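PDB 5DJS: tetratricopeptide TPR_2 repeat protein from Thermobaculum terrenum, which is of unknown function but pairs tetratricopeptide repeats with a GT-B-type glycosyltransferase family 41 region that holds uridine-5'-diphosphate in the crystal. Local coordinates for residues 163-168 with 191-196; 195-200 with 213-218; 200-205 with 220-225. The protein carries 1 engineered substitution. One frame throughout, in Å; residues are numbered along the deposited sequence.

Interaction 1. Residues 163-168 with 191-196; sequences LRIGYV and TAYEVY
Arg164 leaves strand 163-168 beside Glu194 and Tyr196, all three on one face of the sheet. Its CB sets off with CG anti to the carbonyl carbon (chi1 -71°), and the chain then runs extended to NE. CG and CD pass the ring of Tyr196, each about 4.0 Å from Tyr196 CE1. NE gives a weak hydrogen bond, part of a salt bridge, to Glu194 OE1 at 3.4 Å, the carboxylate oxygen lying at the guanidinium edge. Tyr196 OH sits over one face of the guanidinium, towards its rim. Beneath these side chains the two strands run parallel, the first and last strands of a right-handed beta-alpha-beta unit whose crossover is helix 176-187. Ile165 lies between two straight bonds: its N reaches Glu194 O at 2.7 Å, and its O takes Tyr196 N at 2.8 Å, nearly along the C=O axis. Tyr167 N continues the ladder to Tyr196 O. On the other face Ile165 CD1 comes to 3.4 Å from Tyr193 CD1, and Leu163 CD2 reaches CE1 of the same ring, with helix 479-521 packing against Leu163 and Ile165. The hydroxyl of Tyr167, on that side too, is hydrogen-bonded to Tyr512 and His188.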
loop_
_atom_site.group_PDB
_atom_site.type_symbol
_atom_site.label_atom_id
_atom_site.label_comp_id
_atom_site.label_asym_id
_atom_site.label_seq_id
_atom_site.Cartn_x
_atom_site.Cartn_y
_atom_site.Cartn_z
ATOM N N LEU A 163 13.172 25.460 -3.918
ATOM C CA LEU A 163 12.577 24.453 -4.812
ATOM C C LEU A 163 11.095 24.265 -4.523
ATOM O O LEU A 163 10.667 24.349 -3.380
ATOM C CB LEU A 163 13.288 23.108 -4.649
ATOM C CG LEU A 163 14.460 22.736 -5.568
ATOM C CD1 LEU A 163 15.194 23.927 -6.168
ATOM C CD2 LEU A 163 15.425 21.837 -4.808
ATOM N N ARG A 164 10.317 24.004 -5.570
ATOM C CA ARG A 164 8.899 23.686 -5.427
ATOM C C ARG A 164 8.730 22.191 -5.557
ATOM O O ARG A 164 9.138 21.613 -6.572
ATOM C CB ARG A 164 8.087 24.374 -6.505
ATOM C CG ARG A 164 8.013 25.858 -6.303
ATOM C CD ARG A 164 7.365 26.486 -7.500
ATOM N NE ARG A 164 7.109 27.899 -7.268
ATOM C CZ ARG A 164 6.857 28.791 -8.220
ATOM N NH1 ARG A 164 6.809 28.449 -9.509
ATOM N NH2 ARG A 164 6.663 30.046 -7.879
ATOM N N ILE A 165 8.143 21.574 -4.533
ATOM C CA ILE A 165 7.896 20.132 -4.516
ATOM C C ILE A 165 6.408 19.865 -4.670
ATOM O O ILE A 165 5.580 20.460 -3.977
ATOM C CB ILE A 165 8.403 19.450 -3.226
ATOM C CG1 ILE A 165 9.899 19.719 -3.027
ATOM C CG2 ILE A 165 8.183 17.942 -3.297
ATOM C CD1 ILE A 165 10.381 19.440 -1.623
ATOM N N GLY A 166 6.088 18.956 -5.584
ATOM C CA GLY A 166 4.716 18.530 -5.837
ATOM C C GLY A 166 4.531 17.075 -5.460
ATOM O O GLY A 166 5.236 16.200 -5.966
ATOM N N TYR A 167 3.592 16.828 -4.556
ATOM C CA TYR A 167 3.243 15.472 -4.102
ATOM C C TYR A 167 1.943 15.049 -4.783
ATOM O O TYR A 167 0.905 15.697 -4.589
ATOM C CB TYR A 167 3.098 15.453 -2.568
ATOM C CG TYR A 167 4.433 15.531 -1.862
ATOM C CD1 TYR A 167 5.281 14.420 -1.824
ATOM C CD2 TYR A 167 4.873 16.714 -1.272
ATOM C CE1 TYR A 167 6.518 14.473 -1.204
ATOM C CE2 TYR A 167 6.113 16.777 -0.638
ATOM C CZ TYR A 167 6.929 15.652 -0.609
ATOM O OH TYR A 167 8.161 15.687 -0.008
ATOM N N VAL A 168 2.000 13.986 -5.588
ATOM C CA VAL A 168 0.845 13.539 -6.371
ATOM C C VAL A 168 0.374 12.183 -5.867
ATOM O O VAL A 168 1.103 11.191 -5.977
ATOM C CB VAL A 168 1.156 13.431 -7.887
ATOM C CG1 VAL A 168 -0.146 13.351 -8.680
ATOM C CG2 VAL A 168 2.004 14.609 -8.376
ATOM N N THR A 191 12.184 27.924 3.875
ATOM C CA THR A 191 13.236 28.794 3.317
ATOM C C THR A 191 13.731 28.209 1.978
ATOM O O THR A 191 13.937 28.947 1.008
ATOM C CB THR A 191 14.445 29.018 4.281
ATOM O OG1 THR A 191 15.127 27.780 4.530
ATOM C CG2 THR A 191 14.002 29.648 5.626
ATOM N N ALA A 192 13.870 26.878 1.937
ATOM C CA ALA A 192 14.465 26.156 0.801
ATOM C C ALA A 192 13.482 25.332 -0.065
ATOM O O ALA A 192 13.868 24.885 -1.149
ATOM C CB ALA A 192 15.587 25.256 1.307
ATOM N N TYR A 193 12.244 25.122 0.403
ATOM C CA TYR A 193 11.266 24.276 -0.300
ATOM C C TYR A 193 9.854 24.836 -0.204
ATOM O O TYR A 193 9.517 25.508 0.755
ATOM C CB TYR A 193 11.287 22.848 0.257
ATOM C CG TYR A 193 12.625 22.166 0.103
ATOM C CD1 TYR A 193 12.969 21.536 -1.084
ATOM C CD2 TYR A 193 13.565 22.183 1.140
ATOM C CE1 TYR A 193 14.207 20.924 -1.241
ATOM C CE2 TYR A 193 14.813 21.580 0.994
ATOM C CZ TYR A 193 15.131 20.950 -0.195
ATOM O OH TYR A 193 16.363 20.355 -0.345
ATOM N N GLU A 194 9.030 24.565 -1.211
ATOM C CA GLU A 194 7.618 24.951 -1.186
ATOM C C GLU A 194 6.748 23.767 -1.593
ATOM O O GLU A 194 7.065 23.064 -2.551
ATOM C CB GLU A 194 7.367 26.126 -2.124
ATOM C CG GLU A 194 5.947 26.666 -2.029
ATOM C CD GLU A 194 5.708 27.823 -2.953
ATOM O OE1 GLU A 194 6.542 28.054 -3.875
ATOM O OE2 GLU A 194 4.670 28.503 -2.775
ATOM N N VAL A 195 5.629 23.588 -0.899
ATOM C CA VAL A 195 4.879 22.335 -0.953
ATOM C C VAL A 195 3.524 22.475 -1.659
ATOM O O VAL A 195 2.593 23.116 -1.143
ATOM C CB VAL A 195 4.706 21.736 0.465
ATOM C CG1 VAL A 195 3.897 20.447 0.417
ATOM C CG2 VAL A 195 6.065 21.455 1.104
ATOM N N TYR A 196 3.449 21.850 -2.838
ATOM C CA TYR A 196 2.220 21.672 -3.605
ATOM C C TYR A 196 1.754 20.236 -3.393
ATOM O O TYR A 196 2.561 19.309 -3.420
ATOM C CB TYR A 196 2.488 21.895 -5.102
ATOM C CG TYR A 196 2.750 23.340 -5.507
ATOM C CD1 TYR A 196 3.892 24.017 -5.072
ATOM C CD2 TYR A 196 1.865 24.027 -6.343
ATOM C CE1 TYR A 196 4.137 25.332 -5.439
ATOM C CE2 TYR A 196 2.104 25.346 -6.712
ATOM C CZ TYR A 196 3.243 25.993 -6.255
ATOM O OH TYR A 196 3.505 27.300 -6.603
#

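Interaction 2. Residues 195-200 with 213-218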
loop_
_atom_site.group_PDB
_atom_site.type_symbol
_atom_site.label_atom_id
_atom_site.label_comp_id
_atom_site.label_asym_id
_atom_site.label_seq_id
_atom_site.Cartn_x
_atom_site.Cartn_y
_atom_site.Cartn_z
ATOM N N VAL A 195 5.629 23.588 -0.899
ATOM C CA VAL A 195 4.879 22.335 -0.953
ATOM C C VAL A 195 3.524 22.475 -1.659
ATOM O O VAL A 195 2.593 23.116 -1.143
ATOM C CB VAL A 195 4.706 21.736 0.465
ATOM C CG1 VAL A 195 3.897 20.447 0.417
ATOM C CG2 VAL A 195 6.065 21.455 1.104
ATOM N N TYR A 196 3.449 21.850 -2.838
ATOM C CA TYR A 196 2.220 21.672 -3.605
ATOM C C TYR A 196 1.754 20.236 -3.393
ATOM O O TYR A 196 2.561 19.309 -3.420
ATOM C CB TYR A 196 2.488 21.895 -5.102
ATOM C CG TYR A 196 2.750 23.340 -5.507
ATOM C CD1 TYR A 196 3.892 24.017 -5.072
ATOM C CD2 TYR A 196 1.865 24.027 -6.343
ATOM C CE1 TYR A 196 4.137 25.332 -5.439
ATOM C CE2 TYR A 196 2.104 25.346 -6.712
ATOM C CZ TYR A 196 3.243 25.993 -6.255
ATOM O OH TYR A 196 3.505 27.300 -6.603
ATOM N N CYS A 197 0.462 20.042 -3.175
ATOM C CA CYS A 197 -0.119 18.690 -3.117
ATOM C C CYS A 197 -1.116 18.553 -4.246
ATOM O O CYS A 197 -1.844 19.479 -4.521
ATOM C CB CYS A 197 -0.805 18.447 -1.782
ATOM S SG CYS A 197 0.367 18.024 -0.485
ATOM N N TYR A 198 -1.136 17.405 -4.912
ATOM C CA TYR A 198 -2.133 17.135 -5.932
ATOM C C TYR A 198 -2.923 15.892 -5.496
ATOM O O TYR A 198 -2.423 14.758 -5.583
ATOM C CB TYR A 198 -1.427 16.951 -7.259
ATOM C CG TYR A 198 -0.654 18.180 -7.714
ATOM C CD1 TYR A 198 -1.258 19.185 -8.478
ATOM C CD2 TYR A 198 0.692 18.333 -7.392
ATOM C CE1 TYR A 198 -0.540 20.303 -8.895
ATOM C CE2 TYR A 198 1.421 19.443 -7.808
ATOM C CZ TYR A 198 0.803 20.426 -8.557
ATOM O OH TYR A 198 1.529 21.523 -8.969
ATOM N N SER A 199 -4.141 16.127 -4.996
ATOM C CA SER A 199 -5.042 15.060 -4.492
ATOM C C SER A 199 -5.823 14.429 -5.632
ATOM O O SER A 199 -6.689 15.071 -6.238
ATOM C CB SER A 199 -6.031 15.626 -3.456
ATOM O OG SER A 199 -7.008 14.669 -3.045
ATOM N N ASN A 200 -5.549 13.159 -5.889
ATOM C CA ASN A 200 -6.174 12.423 -6.999
ATOM C C ASN A 200 -7.370 11.515 -6.606
ATOM O O ASN A 200 -7.637 10.494 -7.264
ATOM C CB ASN A 200 -5.092 11.603 -7.722
ATOM C CG ASN A 200 -5.552 11.053 -9.060
ATOM O OD1 ASN A 200 -5.048 10.035 -9.521
ATOM N ND2 ASN A 200 -6.506 11.724 -9.691
ATOM N N ALA A 213 -4.251 22.243 4.966
ATOM C CA ALA A 213 -3.822 23.362 5.822
ATOM C C ALA A 213 -2.296 23.471 5.917
ATOM O O ALA A 213 -1.754 24.574 5.850
ATOM C CB ALA A 213 -4.428 23.228 7.211
ATOM N N LEU A 214 -1.616 22.333 6.065
ATOM C CA LEU A 214 -0.141 22.307 6.125
ATOM C C LEU A 214 0.550 22.578 4.773
ATOM O O LEU A 214 1.697 23.023 4.744
ATOM C CB LEU A 214 0.361 20.977 6.687
ATOM C CG LEU A 214 0.424 20.725 8.197
ATOM C CD1 LEU A 214 -0.791 21.215 8.984
ATOM C CD2 LEU A 214 0.646 19.231 8.421
ATOM N N SER A 215 -0.131 22.286 3.666
ATOM C CA SER A 215 0.383 22.605 2.322
ATOM C C SER A 215 0.402 24.101 2.057
ATOM O O SER A 215 -0.454 24.835 2.564
ATOM C CB SER A 215 -0.469 21.951 1.217
ATOM O OG SER A 215 0.169 20.806 0.672
ATOM N N ASP A 216 1.356 24.533 1.233
ATOM C CA ASP A 216 1.386 25.914 0.731
ATOM C C ASP A 216 0.324 26.135 -0.339
ATOM O O ASP A 216 -0.373 27.148 -0.310
ATOM C CB ASP A 216 2.761 26.279 0.175
ATOM C CG ASP A 216 3.835 26.273 1.235
ATOM O OD1 ASP A 216 3.674 26.947 2.273
ATOM O OD2 ASP A 216 4.854 25.588 1.039
ATOM N N ARG A 217 0.208 25.185 -1.270
ATOM C CA ARG A 217 -0.846 25.182 -2.304
ATOM C C ARG A 217 -1.486 23.794 -2.375
ATOM O O ARG A 217 -0.801 22.803 -2.117
ATOM C CB ARG A 217 -0.254 25.536 -3.671
ATOM C CG ARG A 217 0.636 26.769 -3.712
ATOM C CD ARG A 217 -0.094 28.073 -3.415
ATOM N NE ARG A 217 0.543 29.194 -4.118
ATOM C CZ ARG A 217 0.171 29.689 -5.301
ATOM N NH1 ARG A 217 -0.890 29.213 -5.962
ATOM N NH2 ARG A 217 0.868 30.694 -5.832
ATOM N N TRP A 218 -2.766 23.720 -2.766
ATOM C CA TRP A 218 -3.517 22.444 -2.753
ATOM C C TRP A 218 -3.844 21.738 -4.084
ATOM O O TRP A 218 -3.345 20.654 -4.292
ATOM C CB TRP A 218 -4.788 22.560 -1.918
ATOM C CG TRP A 218 -5.458 21.219 -1.718
ATOM C CD1 TRP A 218 -6.699 20.845 -2.161
ATOM C CD2 TRP A 218 -4.908 20.074 -1.051
ATOM N NE1 TRP A 218 -6.961 19.545 -1.792
ATOM C CE2 TRP A 218 -5.881 19.047 -1.114
ATOM C CE3 TRP A 218 -3.697 19.819 -0.397
ATOM C CZ2 TRP A 218 -5.673 17.786 -0.558
ATOM C CZ3 TRP A 218 -3.493 18.563 0.166
ATOM C CH2 TRP A 218 -4.476 17.560 0.074
#
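Past the end of helix 206-214, the chain comes alongside strand 193-199, at one edge of the six-stranded parallel sheet in the Rossmann-like half of this GT-B-type protein, and pairs with it through a single backbone bridge, Tyr196 with Arg217. Ser215, where the helix has ended, brings OG to 3.8 Å from Val195 CG1 and also close to the sulfur of Cys197. Asp216 turns its CG anti to the carbonyl carbon, so that the carboxylate lies beside the start of the strand segment. There OD2 accepts Val195 N at 2.9 Å in a nearly straight bond, using the anti lone pair, while Arg190 forms a salt bridge to the same oxygen; the arginine would probably help keep the carboxylate ionised. Val195 O in turn receives Arg217 N at 3.2 Å, in the carbonyl plane, and more weakly Asp216 N. Thus both polar backbone atoms of Val195 are engaged by this loop. Arg217 O completes the bridge by accepting Cys197 N at 3.2 Å, from a donor above the carbonyl plane. The Arg217 chain bends at chi2 (-66°) and lies alongside Tyr196, whose ring takes CG over one face: a CH-pi contact, 3.8 Å from CG to the ring centroid. The guanidinium continues in the same direction, its plane turned 28° from the ring. Trp218 sends its CB away from the strand, but with CG anti to the backbone N (chi1 -171°) its indole comes back along it. The benzo part meets two residues of one strand face, Cys197 CB by CZ3 and, at 3.6 Å from CZ2, Ser199 CB.

Interaction 3. Residues 200-205 with 220-225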
loop_
_atom_site.group_PDB
_atom_site.type_symbol
_atom_site.label_atom_id
_atom_site.label_comp_id
_atom_site.label_asym_id
_atom_site.label_seq_id
_atom_site.Cartn_x
_atom_site.Cartn_y
_atom_site.Cartn_z
ATOM N N ASN A 200 -5.549 13.159 -5.889
ATOM C CA ASN A 200 -6.174 12.423 -6.999
ATOM C C ASN A 200 -7.370 11.515 -6.606
ATOM O O ASN A 200 -7.637 10.494 -7.264
ATOM C CB ASN A 200 -5.092 11.603 -7.722
ATOM C CG ASN A 200 -5.552 11.053 -9.060
ATOM O OD1 ASN A 200 -5.048 10.035 -9.521
ATOM N ND2 ASN A 200 -6.506 11.724 -9.691
ATOM N N ASP A 201 -8.089 11.896 -5.550
ATOM C CA ASP A 201 -9.276 11.171 -5.116
ATOM C C ASP A 201 -10.151 12.146 -4.331
ATOM O O ASP A 201 -9.619 12.944 -3.561
ATOM C CB ASP A 201 -8.855 9.985 -4.259
ATOM C CG ASP A 201 -10.000 9.070 -3.913
ATOM O OD1 ASP A 201 -10.725 9.346 -2.931
ATOM O OD2 ASP A 201 -10.151 8.047 -4.606
ATOM N N PRO A 202 -11.483 12.110 -4.547
ATOM C CA PRO A 202 -12.371 13.076 -3.883
ATOM C C PRO A 202 -12.539 12.919 -2.369
ATOM O O PRO A 202 -12.899 13.893 -1.710
ATOM C CB PRO A 202 -13.720 12.882 -4.590
ATOM C CG PRO A 202 -13.637 11.573 -5.278
ATOM C CD PRO A 202 -12.198 11.275 -5.531
ATOM N N ARG A 203 -12.315 11.723 -1.823
ATOM C CA ARG A 203 -12.475 11.511 -0.381
ATOM C C ARG A 203 -11.621 12.506 0.412
ATOM O O ARG A 203 -10.397 12.565 0.254
ATOM C CB ARG A 203 -12.111 10.078 0.021
ATOM C CG ARG A 203 -13.200 9.065 -0.253
ATOM C CD ARG A 203 -12.677 7.651 -0.103
ATOM N NE ARG A 203 -11.793 7.277 -1.213
ATOM C CZ ARG A 203 -11.339 6.044 -1.452
ATOM N NH1 ARG A 203 -11.674 5.023 -0.662
ATOM N NH2 ARG A 203 -10.541 5.821 -2.495
ATOM N N SER A 204 -12.297 13.292 1.248
ATOM C CA SER A 204 -11.666 14.338 2.041
ATOM C C SER A 204 -12.135 14.215 3.492
ATOM O O SER A 204 -13.240 14.654 3.843
ATOM C CB SER A 204 -12.011 15.711 1.455
ATOM O OG SER A 204 -11.361 16.764 2.145
ATOM N N ASP A 205 -11.300 13.572 4.311
ATOM C CA ASP A 205 -11.546 13.387 5.751
ATOM C C ASP A 205 -10.705 14.356 6.598
ATOM O O ASP A 205 -10.012 15.208 6.058
ATOM C CB ASP A 205 -11.307 11.913 6.142
ATOM C CG ASP A 205 -9.869 11.435 5.891
ATOM O OD1 ASP A 205 -8.920 12.248 5.892
ATOM O OD2 ASP A 205 -9.690 10.210 5.712
ATOM N N ASP A 220 -7.103 20.152 -6.345
ATOM C CA ASP A 220 -7.888 18.919 -6.553
ATOM C C ASP A 220 -7.864 18.458 -8.011
ATOM O O ASP A 220 -8.411 19.120 -8.890
ATOM C CB ASP A 220 -9.343 19.125 -6.118
ATOM C CG ASP A 220 -9.480 19.333 -4.624
ATOM O OD1 ASP A 220 -8.668 18.768 -3.854
ATOM O OD2 ASP A 220 -10.406 20.063 -4.222
ATOM N N VAL A 221 -7.290 17.279 -8.235
ATOM C CA VAL A 221 -6.836 16.841 -9.549
ATOM C C VAL A 221 -7.690 15.748 -10.214
ATOM O O VAL A 221 -7.666 15.628 -11.449
ATOM C CB VAL A 221 -5.350 16.425 -9.431
ATOM C CG1 VAL A 221 -4.822 15.713 -10.669
ATOM C CG2 VAL A 221 -4.518 17.670 -9.159
ATOM N N TRP A 222 -8.468 14.987 -9.436
ATOM C CA TRP A 222 -9.240 13.843 -9.978
ATOM C C TRP A 222 -10.071 14.142 -11.244
ATOM O O TRP A 222 -10.057 13.327 -12.172
ATOM C CB TRP A 222 -10.078 13.132 -8.889
ATOM C CG TRP A 222 -11.199 13.926 -8.300
ATOM C CD1 TRP A 222 -12.462 14.031 -8.788
ATOM C CD2 TRP A 222 -11.159 14.732 -7.106
ATOM N NE1 TRP A 222 -13.218 14.859 -7.985
ATOM C CE2 TRP A 222 -12.441 15.305 -6.948
ATOM C CE3 TRP A 222 -10.157 15.042 -6.168
ATOM C CZ2 TRP A 222 -12.759 16.157 -5.881
ATOM C CZ3 TRP A 222 -10.467 15.892 -5.113
ATOM C CH2 TRP A 222 -11.762 16.440 -4.979
ATOM N N PRO A 223 -10.725 15.326 -11.333
ATOM C CA PRO A 223 -11.515 15.586 -12.544
ATOM C C PRO A 223 -10.722 15.941 -13.808
ATOM O O PRO A 223 -11.331 16.021 -14.886
ATOM C CB PRO A 223 -12.395 16.787 -12.146
ATOM C CG PRO A 223 -12.160 17.014 -10.693
ATOM C CD PRO A 223 -10.791 16.482 -10.426
ATOM N N LEU A 224 -9.407 16.158 -13.690
ATOM C CA LEU A 224 -8.589 16.629 -14.818
ATOM C C LEU A 224 -8.047 15.459 -15.634
ATOM O O LEU A 224 -7.857 14.370 -15.094
ATOM C CB LEU A 224 -7.422 17.488 -14.319
ATOM C CG LEU A 224 -7.729 18.644 -13.359
ATOM C CD1 LEU A 224 -6.438 19.370 -13.023
ATOM C CD2 LEU A 224 -8.757 19.624 -13.904
ATOM N N THR A 225 -7.806 15.685 -16.930
ATOM C CA THR A 225 -7.115 14.694 -17.777
ATOM C C THR A 225 -5.619 14.753 -17.467
ATOM O O THR A 225 -5.142 15.694 -16.817
ATOM C CB THR A 225 -7.344 14.887 -19.309
ATOM O OG1 THR A 225 -6.599 16.008 -19.802
ATOM C CG2 THR A 225 -8.834 15.055 -19.652
#
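Asp201 OD1 is gripped twice, by Arg203 N at 3.1 Å and by Arg203 NE at 2.9 Å, both donors standing above the carboxylate plane. The backbone bond closes an Asx turn. Arg203 NH2 takes the other oxygen, Asp201 OD2, at 3.1 Å, so the guanidinium holds the carboxylate side-on with two nitrogens in a salt bridge. This double grip ties the ends of residues 201-203 together around Pro202, which packs on the other loop. The two loops bracket helix 206-214: residues 200-205 lead from strand 193-199 into it, Asp205 being its N-cap, and residues 220-225 lead on to helix 226-236, capped by Thr225. Val221 to Leu224 form a type I beta turn, closed by the bond from Leu224 N to Val221 O. Trp222, within that turn, holds CG in the crowded position between the backbone N and the carbonyl carbon (chi1 67°). Its indole is sandwiched between prolines. Pro202 CA lies over one face, a CH-pi contact 3.4 Å from the centroid of the six-membered ring and 5° off its normal, and Pro202 CB reaches Trp222 CE2 at 3.6 Å. Pro223 CD covers the opposite face.

Strand 193-199 is common to interactions 1 and 2, and interaction 3 begins in the loop that follows it. Interactions 1 and 2 share Val195 and Tyr196, and their centres lie about 9 Å apart: one pairs the strand with its neighbour in the sheet, the other binds the loop at its outer edge. Tyr167 O, 2.7 Å from Tyr198 N, probably carries the ladder of interaction 1 on into the strand segment of interaction 2. Interactions 2 and 3 share Asn200, lie about 12 Å apart between centres, and are joined by a probable hydrogen bond, Ser199 O to Val221 N at 3.0 Å. The uridine-5'-diphosphate pocket is built from other residues, among them Phe336, Arg338 and Thr423.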